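Long-range contact in blood group a-and b-cleaving endo-beta-galactosidase (Streptococcus pneumoniae, PDB 2YGL), which probably binds blood group carbohydrate antigens through tandem carbohydrate-binding modules of a family 98 glycoside hydrolase that cleaves them: residues 45-53 against 127-135. Sequence-based numbering, arbitrary orientation.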
loop_
_atom_site.group_PDB
_atom_site.type_symbol
_atom_site.label_atom_id
_atom_site.label_comp_id
_atom_site.label_asym_id
_atom_site.label_seq_id
_atom_site.Cartn_x
_atom_site.Cartn_y
_atom_site.Cartn_z
ATOM N N ILE A 45 -17.084 26.650 1.393
ATOM C CA ILE A 45 -15.731 27.186 1.515
ATOM C C ILE A 45 -15.302 27.788 0.177
ATOM O O ILE A 45 -15.449 27.155 -0.872
ATOM C CB ILE A 45 -14.726 26.084 1.951
ATOM C CG1 ILE A 45 -14.982 25.675 3.404
ATOM C CG2 ILE A 45 -13.275 26.546 1.761
ATOM C CD1 ILE A 45 -14.370 24.348 3.801
ATOM N N SER A 46 -14.801 29.019 0.214
ATOM C CA SER A 46 -14.299 29.663 -0.996
ATOM C C SER A 46 -13.044 30.488 -0.748
ATOM O O SER A 46 -12.887 31.109 0.302
ATOM C CB SER A 46 -15.382 30.510 -1.676
ATOM O OG SER A 46 -15.806 31.580 -0.855
ATOM N N LEU A 47 -12.157 30.479 -1.736
ATOM C CA LEU A 47 -10.891 31.192 -1.657
ATOM C C LEU A 47 -10.609 31.944 -2.941
ATOM O O LEU A 47 -11.077 31.562 -4.020
ATOM C CB LEU A 47 -9.741 30.221 -1.370
ATOM C CG LEU A 47 -9.586 29.698 0.060
ATOM C CD1 LEU A 47 -8.497 28.626 0.137
ATOM C CD2 LEU A 47 -9.283 30.837 1.014
ATOM N N LEU A 48 -9.840 33.018 -2.808
ATOM C CA LEU A 48 -9.336 33.761 -3.947
ATOM C C LEU A 48 -8.183 32.978 -4.567
ATOM O O LEU A 48 -7.197 32.667 -3.894
ATOM C CB LEU A 48 -8.858 35.140 -3.490
ATOM C CG LEU A 48 -8.837 36.314 -4.468
ATOM C CD1 LEU A 48 -10.240 36.651 -4.958
ATOM C CD2 LEU A 48 -8.215 37.519 -3.785
ATOM N N THR A 49 -8.318 32.636 -5.843
ATOM C CA THR A 49 -7.249 31.951 -6.562
ATOM C C THR A 49 -6.499 32.938 -7.466
ATOM O O THR A 49 -6.651 34.154 -7.318
ATOM C CB THR A 49 -7.771 30.704 -7.337
ATOM O OG1 THR A 49 -6.661 29.972 -7.871
ATOM C CG2 THR A 49 -8.711 31.090 -8.469
ATOM N N SER A 50 -5.689 32.418 -8.385
ATOM C CA SER A 50 -4.931 33.256 -9.310
ATOM C C SER A 50 -5.856 34.095 -10.191
ATOM O O SER A 50 -6.974 33.677 -10.511
ATOM C CB SER A 50 -3.992 32.407 -10.166
ATOM O OG SER A 50 -3.046 33.232 -10.822
ATOM N N ASP A 51 -5.377 35.282 -10.565
ATOM C CA ASP A 51 -6.165 36.297 -11.281
ATOM C C ASP A 51 -7.392 36.790 -10.514
ATOM O O ASP A 51 -8.345 37.298 -11.113
ATOM C CB ASP A 51 -6.554 35.828 -12.689
ATOM C CG ASP A 51 -5.603 36.333 -13.749
ATOM O OD1 ASP A 51 -4.441 35.877 -13.770
ATOM O OD2 ASP A 51 -6.015 37.202 -14.546
ATOM N N ASP A 52 -7.349 36.649 -9.189
ATOM C CA ASP A 52 -8.430 37.090 -8.300
ATOM C C ASP A 52 -9.791 36.444 -8.590
ATOM O O ASP A 52 -10.841 37.027 -8.305
ATOM C CB ASP A 52 -8.535 38.624 -8.280
ATOM C CG ASP A 52 -7.483 39.270 -7.398
ATOM O OD1 ASP A 52 -6.787 38.538 -6.661
ATOM O OD2 ASP A 52 -7.358 40.512 -7.433
ATOM N N LYS A 53 -9.760 35.238 -9.153
ATOM C CA LYS A 53 -10.970 34.453 -9.364
ATOM C C LYS A 53 -11.350 33.754 -8.058
ATOM O O LYS A 53 -10.492 33.188 -7.384
ATOM C CB LYS A 53 -10.760 33.432 -10.491
ATOM C CG LYS A 53 -11.921 32.459 -10.686
ATOM C CD LYS A 53 -11.517 31.250 -11.525
ATOM C CE LYS A 53 -12.374 30.028 -11.194
ATOM N NZ LYS A 53 -13.823 30.230 -11.491
ATOM N N ARG A 127 -3.940 37.916 4.510
ATOM C CA ARG A 127 -4.967 38.943 4.652
ATOM C C ARG A 127 -6.215 38.489 3.897
ATOM O O ARG A 127 -6.203 37.438 3.252
ATOM C CB ARG A 127 -4.472 40.286 4.098
ATOM C CG ARG A 127 -3.176 40.808 4.714
ATOM C CD ARG A 127 -3.364 41.259 6.158
ATOM N NE ARG A 127 -2.138 41.839 6.714
ATOM C CZ ARG A 127 -1.158 41.141 7.286
ATOM N NH1 ARG A 127 -1.236 39.815 7.394
ATOM N NH2 ARG A 127 -0.093 41.774 7.755
ATOM N N TYR A 128 -7.279 39.287 3.972
ATOM C CA TYR A 128 -8.568 38.939 3.371
ATOM C C TYR A 128 -8.463 38.688 1.864
ATOM O O TYR A 128 -9.204 37.875 1.317
ATOM C CB TYR A 128 -9.600 40.043 3.644
ATOM C CG TYR A 128 -9.559 41.171 2.639
ATOM C CD1 TYR A 128 -8.602 42.181 2.737
ATOM C CD2 TYR A 128 -10.460 41.212 1.572
ATOM C CE1 TYR A 128 -8.548 43.211 1.807
ATOM C CE2 TYR A 128 -10.413 42.237 0.634
ATOM C CZ TYR A 128 -9.455 43.232 0.761
ATOM O OH TYR A 128 -9.399 44.247 -0.160
ATOM N N ASN A 129 -7.545 39.396 1.207
ATOM C CA ASN A 129 -7.370 39.295 -0.239
ATOM C C ASN A 129 -6.089 38.568 -0.662
ATOM O O ASN A 129 -5.694 38.631 -1.830
ATOM C CB ASN A 129 -7.440 40.688 -0.889
ATOM C CG ASN A 129 -6.287 41.591 -0.476
ATOM O OD1 ASN A 129 -5.768 41.491 0.638
ATOM N ND2 ASN A 129 -5.887 42.489 -1.374
ATOM N N THR A 130 -5.443 37.884 0.283
ATOM C CA THR A 130 -4.283 37.056 -0.047
ATOM C C THR A 130 -4.755 35.809 -0.785
ATOM O O THR A 130 -5.612 35.067 -0.288
ATOM C CB THR A 130 -3.475 36.644 1.198
ATOM O OG1 THR A 130 -3.176 37.803 1.978
ATOM C CG2 THR A 130 -2.168 35.970 0.792
ATOM N N GLN A 131 -4.200 35.595 -1.975
ATOM C CA GLN A 131 -4.560 34.452 -2.805
ATOM C C GLN A 131 -4.124 33.140 -2.150
ATOM O O GLN A 131 -3.153 33.111 -1.391
ATOM C CB GLN A 131 -3.968 34.597 -4.210
ATOM C CG GLN A 131 -4.550 35.771 -5.002
ATOM C CD GLN A 131 -3.994 35.881 -6.410
ATOM O OE1 GLN A 131 -2.978 35.265 -6.747
ATOM N NE2 GLN A 131 -4.665 36.667 -7.246
ATOM N N ALA A 132 -4.861 32.070 -2.440
ATOM C CA ALA A 132 -4.658 30.771 -1.795
ATOM C C ALA A 132 -3.289 30.160 -2.083
ATOM O O ALA A 132 -2.754 30.311 -3.181
ATOM C CB ALA A 132 -5.758 29.808 -2.208
ATOM N N GLN A 133 -2.726 29.481 -1.087
ATOM C CA GLN A 133 -1.516 28.685 -1.276
ATOM C C GLN A 133 -1.876 27.205 -1.310
ATOM O O GLN A 133 -2.667 26.735 -0.488
ATOM C CB GLN A 133 -0.498 28.949 -0.161
ATOM C CG GLN A 133 0.166 30.326 -0.209
ATOM C CD GLN A 133 1.192 30.461 -1.329
ATOM O OE1 GLN A 133 1.709 29.471 -1.845
ATOM N NE2 GLN A 133 1.496 31.697 -1.698
ATOM N N PHE A 134 -1.297 26.482 -2.266
ATOM C CA PHE A 134 -1.491 25.038 -2.387
ATOM C C PHE A 134 -0.381 24.294 -1.656
ATOM O O PHE A 134 0.805 24.560 -1.875
ATOM C CB PHE A 134 -1.537 24.619 -3.864
ATOM C CG PHE A 134 -1.704 23.132 -4.081
ATOM C CD1 PHE A 134 -2.887 22.487 -3.724
ATOM C CD2 PHE A 134 -0.683 22.384 -4.660
ATOM C CE1 PHE A 134 -3.044 21.117 -3.929
ATOM C CE2 PHE A 134 -0.828 21.012 -4.872
ATOM C CZ PHE A 134 -2.013 20.377 -4.505
ATOM N N ILE A 135 -0.775 23.373 -0.782
ATOM C CA ILE A 135 0.168 22.556 -0.028
ATOM C C ILE A 135 0.170 21.132 -0.577
ATOM O O ILE A 135 -0.891 20.530 -0.774
ATOM C CB ILE A 135 -0.175 22.513 1.492
ATOM C CG1 ILE A 135 -0.218 23.924 2.091
ATOM C CG2 ILE A 135 0.830 21.640 2.254
ATOM C CD1 ILE A 135 -0.779 23.973 3.500
HETATM O O HOH W 1 -7.880 33.334 -0.719
HETATM O O HOH W 2 -1.933 35.714 -9.230
#
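Ala132 N bonds to the end of strand 45-48, and the Gln131 side chain bonds to Asp52 in the turn that follows it. The backbone bond runs from Ala132 N to Leu48 O at 2.8 Å. It is nearly linear at the carbonyl, with a C=O...N angle of 177°. Gln131 CA adds a CA-H...O contact to the same oxygen at 3.4 Å.

The side-chain bond joins Gln131 NE2 to Asp52 OD1 at 2.9 Å. The Gln131 chain is extended beyond CG (chi2 -178°), which carries its amide along the turn as far as Asp52. The carboxylate oxygen lies close to the amide plane, but the amide nitrogen comes from above the carboxylate plane. The two planes stand 84° apart.

Two waters add bridges. One accepts from Leu48 N and lies within hydrogen-bonding distance of Thr130 O. The other donates to Gln131 OE1 at 2.7 Å and is hydrogen-bonded to Ser50 OG, so both ends of the amide are engaged.

Leu47 CD1 and Ala132 CB form an apolar pair at 3.8 Å, while the Leu47 side chain also packs on Val162 and Ala164 of strand 160-171. Leu48 CD2 makes van der Waals contact with the Asn129 carbonyl, 3.4 Å from its O.

The contact joins the hairpin of strands 45-48 and 54-57 to the loop entering strand 133-138, within the first NPCBM-type module. It lies at the surface. Its directed bonds are polar, backed by packing of Leu47, Leu48 and Ala132. The bond to Asp52 on NE2 and one water on OE1 set which way round the Gln131 amide lies, and the negative charge expected on Asp52 would probably strengthen the hydrogen bond it accepts.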